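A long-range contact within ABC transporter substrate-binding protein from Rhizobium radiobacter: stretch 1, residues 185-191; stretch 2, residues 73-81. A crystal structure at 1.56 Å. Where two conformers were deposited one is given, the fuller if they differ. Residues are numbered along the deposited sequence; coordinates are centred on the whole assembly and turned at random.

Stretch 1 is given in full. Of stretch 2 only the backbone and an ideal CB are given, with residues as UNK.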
# COMPACT_ATOMS: atom_id res chain seq x y z
N ALA A 185 -9.06 -20.66 -11.30
CA ALA A 185 -10.34 -20.32 -10.69
C ALA A 185 -10.66 -21.27 -9.56
O ALA A 185 -10.44 -22.48 -9.69
CB ALA A 185 -11.45 -20.40 -11.73
N ASN A 186 -11.16 -20.72 -8.44
CA ASN A 186 -11.64 -21.51 -7.33
C ASN A 186 -13.06 -21.93 -7.74
O ASN A 186 -14.00 -21.14 -7.64
CB ASN A 186 -11.62 -20.68 -6.05
CG ASN A 186 -12.36 -21.30 -4.87
OD1 ASN A 186 -12.79 -22.47 -4.90
ND2 ASN A 186 -12.51 -20.53 -3.80
N ALA A 187 -13.21 -23.18 -8.22
CA ALA A 187 -14.51 -23.70 -8.71
C ALA A 187 -15.65 -23.65 -7.67
O ALA A 187 -16.83 -23.65 -8.05
CB ALA A 187 -14.34 -25.12 -9.24
N GLU A 188 -15.31 -23.59 -6.38
CA GLU A 188 -16.28 -23.58 -5.29
C GLU A 188 -16.44 -22.19 -4.69
O GLU A 188 -17.10 -22.07 -3.66
CB GLU A 188 -15.87 -24.56 -4.17
CG GLU A 188 -15.89 -26.02 -4.60
CD GLU A 188 -15.90 -27.00 -3.44
OE1 GLU A 188 -14.97 -26.96 -2.61
OE2 GLU A 188 -16.86 -27.81 -3.36
N TYR A 189 -15.90 -21.13 -5.36
CA TYR A 189 -16.03 -19.76 -4.82
C TYR A 189 -17.49 -19.48 -4.49
O TYR A 189 -18.37 -19.77 -5.30
CB TYR A 189 -15.44 -18.73 -5.79
CG TYR A 189 -15.46 -17.34 -5.19
CD1 TYR A 189 -14.83 -17.06 -3.98
CD2 TYR A 189 -16.14 -16.30 -5.83
CE1 TYR A 189 -14.85 -15.79 -3.42
CE2 TYR A 189 -16.18 -15.02 -5.27
CZ TYR A 189 -15.53 -14.77 -4.07
OH TYR A 189 -15.61 -13.52 -3.51
N PHE A 190 -17.76 -18.99 -3.27
CA PHE A 190 -19.12 -18.84 -2.78
C PHE A 190 -20.04 -17.91 -3.61
O PHE A 190 -21.26 -18.08 -3.55
CB PHE A 190 -19.13 -18.43 -1.31
CG PHE A 190 -18.75 -17.01 -1.01
CD1 PHE A 190 -17.42 -16.67 -0.80
CD2 PHE A 190 -19.72 -16.03 -0.84
CE1 PHE A 190 -17.06 -15.36 -0.46
CE2 PHE A 190 -19.36 -14.72 -0.50
CZ PHE A 190 -18.04 -14.40 -0.32
N ARG A 191 -19.48 -16.97 -4.40
CA ARG A 191 -20.32 -16.06 -5.21
C ARG A 191 -20.57 -16.64 -6.59
O ARG A 191 -21.29 -16.04 -7.39
CB ARG A 191 -19.69 -14.67 -5.35
CG ARG A 191 -19.42 -13.97 -4.03
CD ARG A 191 -18.85 -12.57 -4.25
NE ARG A 191 -18.36 -11.97 -3.01
CZ ARG A 191 -19.11 -11.23 -2.19
NH1 ARG A 191 -20.38 -10.95 -2.51
NH2 ARG A 191 -18.60 -10.74 -1.08
N UNK A 73 -21.43 -15.46 10.18
CA UNK A 73 -20.74 -15.93 9.00
C UNK A 73 -21.65 -16.64 8.05
O UNK A 73 -22.59 -17.32 8.46
CB UNK A 73 -19.59 -16.85 9.39
N UNK A 74 -21.33 -16.51 6.77
CA UNK A 74 -22.03 -17.25 5.75
C UNK A 74 -21.76 -18.74 5.96
O UNK A 74 -20.60 -19.12 6.18
CB UNK A 74 -21.60 -16.80 4.35
N UNK A 75 -22.74 -19.69 5.94
CA UNK A 75 -22.47 -21.11 6.38
C UNK A 75 -21.44 -22.08 5.67
O UNK A 75 -20.70 -22.77 6.37
CB UNK A 75 -23.82 -21.83 6.31
N UNK A 76 -21.54 -22.25 4.34
CA UNK A 76 -20.89 -23.03 3.30
C UNK A 76 -19.89 -22.27 2.42
O UNK A 76 -19.81 -22.55 1.22
CB UNK A 76 -21.97 -23.64 2.40
N UNK A 77 -19.07 -21.37 3.01
CA UNK A 77 -17.98 -20.73 2.28
C UNK A 77 -16.86 -21.74 2.42
O UNK A 77 -16.54 -22.14 3.54
CB UNK A 77 -17.61 -19.34 2.81
N UNK A 78 -16.32 -22.20 1.30
CA UNK A 78 -15.29 -23.23 1.32
C UNK A 78 -13.89 -22.66 1.12
O UNK A 78 -13.67 -21.81 0.25
CB UNK A 78 -15.58 -24.28 0.24
N UNK A 79 -12.92 -23.22 1.86
CA UNK A 79 -11.53 -22.88 1.63
C UNK A 79 -11.12 -23.52 0.31
O UNK A 79 -11.68 -24.54 -0.08
CB UNK A 79 -10.64 -23.34 2.78
N UNK A 80 -10.11 -22.95 -0.34
CA UNK A 80 -9.52 -23.58 -1.53
C UNK A 80 -8.80 -24.87 -1.07
O UNK A 80 -8.47 -25.00 0.10
CB UNK A 80 -8.56 -22.63 -2.24
N UNK A 81 -8.51 -25.75 -2.03
CA UNK A 81 -7.71 -26.95 -1.81
C UNK A 81 -8.27 -28.04 -0.92
O UNK A 81 -7.54 -28.98 -0.59
CB UNK A 81 -6.36 -26.52 -1.22

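Position 73 has nothing of stretch 1 within 5.5 Å of its ideal CB, so the contact sets no preference; the residue is Leu-73, out of reach.

At position 74 CA-to-CB points toward stretch 1, yet no atom of stretch 1 lies within 5.5 Å of the ideal CB. A short side chain would fall short, whereas a long one, apolar or cationic, could reach the ring of Phe-190. Arg-74 does so: its NE comes to 3.4 Å from Phe-190 CE2, in an oblique approach. The chi1 of -111° and chi3 of -111° both lie between wells. Its NH2 ends 4.5 Å from Arg-191 NH2, a pairing of like charges; both of these atoms are hydrogen-bonded elsewhere in the structure.

Positions 75 and 76 also have no atom of stretch 1 within 5.5 Å of the ideal CB. A phi of -62° at 75 is compatible with proline, among many others, and Pro-75 is found. At 76 CA-to-CB points sideways and stretch 1 offers nothing near the ideal CB, so many side chains, polar ones included, would suit; the residue is Asp-76, whose end leads away. Its part is played by the backbone, whose O accepts from water 1.

At position 77 CA-to-CB points sideways, but the ideal CB is 4.5 Å from Phe-190 CB, and the CA atoms of the two residues are 5.5 Å apart. The aromatic ring beside it favours a compact apolar group: valine, isoleucine or leucine would be reasonable. Val-77, with chi1 t, places CG2 over one face of the ring, 4.3 Å from its centroid and 24° off the normal, a CH-pi contact, while CG1 lies 3.8 Å from Phe-190 CD1.

Position 78 points toward stretch 1, its ideal CB 4.0 Å from Glu-188 OE1. The nearby carboxylate suggests a cationic or polar residue. Lys-78 matches in charge but makes no salt bridge here: Glu-188 OE1 approaches its CB at 3.9 Å, while the chain, m at chi1 and chi2, leads its end away. The backbone does the linking. Water 1 accepts from Lys-78 N (2.9 Å) and donates to Glu-188 O (2.7 Å); water 2 donates to Lys-78 O (3.1 Å) and accepts weakly from Phe-190 N (3.4 Å). No direct hydrogen bond joins the stretches.

Position 79 points away, leaving stretch 1 indifferent to size; Trp-79 occupies it.

At position 80 CA-to-CB is sideways, with the ideal CB 4.7 Å from Asn-186 ND2. A medium-length polar or aliphatic chain could pack there. Gln-80 brings CG to 3.7 Å from Asn-186 ND2, a packing contact, while its amide is hydrogen-bonded elsewhere.

Position 81 points away, and its phi of 67° favours glycine: Gly-81.

Stretch 2 (73-81) LRPDVKWQG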
# COMPACT_ATOMS: atom_id res chain seq x y z
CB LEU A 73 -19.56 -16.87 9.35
CG LEU A 73 -18.56 -16.34 10.39
CD1 LEU A 73 -17.37 -17.25 10.46
CD2 LEU A 73 -18.11 -14.93 10.07
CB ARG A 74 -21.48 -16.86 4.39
CG ARG A 74 -22.42 -16.08 3.59
CD ARG A 74 -21.75 -15.81 2.28
NE ARG A 74 -21.43 -14.40 2.15
CZ ARG A 74 -22.30 -13.48 1.73
NH1 ARG A 74 -23.55 -13.82 1.44
NH2 ARG A 74 -21.92 -12.21 1.60
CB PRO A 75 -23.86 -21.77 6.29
CG PRO A 75 -24.71 -20.83 5.48
CD PRO A 75 -24.19 -19.47 5.79
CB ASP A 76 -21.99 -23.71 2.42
CG ASP A 76 -22.99 -24.55 3.20
OD1 ASP A 76 -22.55 -25.36 4.07
OD2 ASP A 76 -24.21 -24.41 2.95
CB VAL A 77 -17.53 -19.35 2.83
CG1 VAL A 77 -16.28 -18.85 2.11
CG2 VAL A 77 -18.66 -18.33 2.71
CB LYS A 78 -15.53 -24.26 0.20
CG LYS A 78 -16.96 -24.79 0.08
CD LYS A 78 -17.29 -25.87 1.09
CE LYS A 78 -18.73 -26.29 0.93
NZ LYS A 78 -19.16 -27.18 2.03
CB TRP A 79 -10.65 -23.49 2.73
CG TRP A 79 -10.74 -22.78 4.04
CD1 TRP A 79 -11.19 -23.29 5.23
CD2 TRP A 79 -10.30 -21.44 4.32
NE1 TRP A 79 -11.05 -22.35 6.23
CE2 TRP A 79 -10.54 -21.19 5.69
CE3 TRP A 79 -9.76 -20.40 3.53
CZ2 TRP A 79 -10.27 -19.94 6.29
CZ3 TRP A 79 -9.48 -19.18 4.12
CH2 TRP A 79 -9.71 -18.96 5.49
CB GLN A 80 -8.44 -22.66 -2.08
CG GLN A 80 -9.02 -21.42 -2.78
CD GLN A 80 -8.08 -20.24 -2.74
OE1 GLN A 80 -6.90 -20.34 -2.38
NE2 GLN A 80 -8.62 -19.06 -3.07
O HOH W 1 -17.84 -21.73 -1.13
O HOH W 2 -14.94 -19.58 -1.47
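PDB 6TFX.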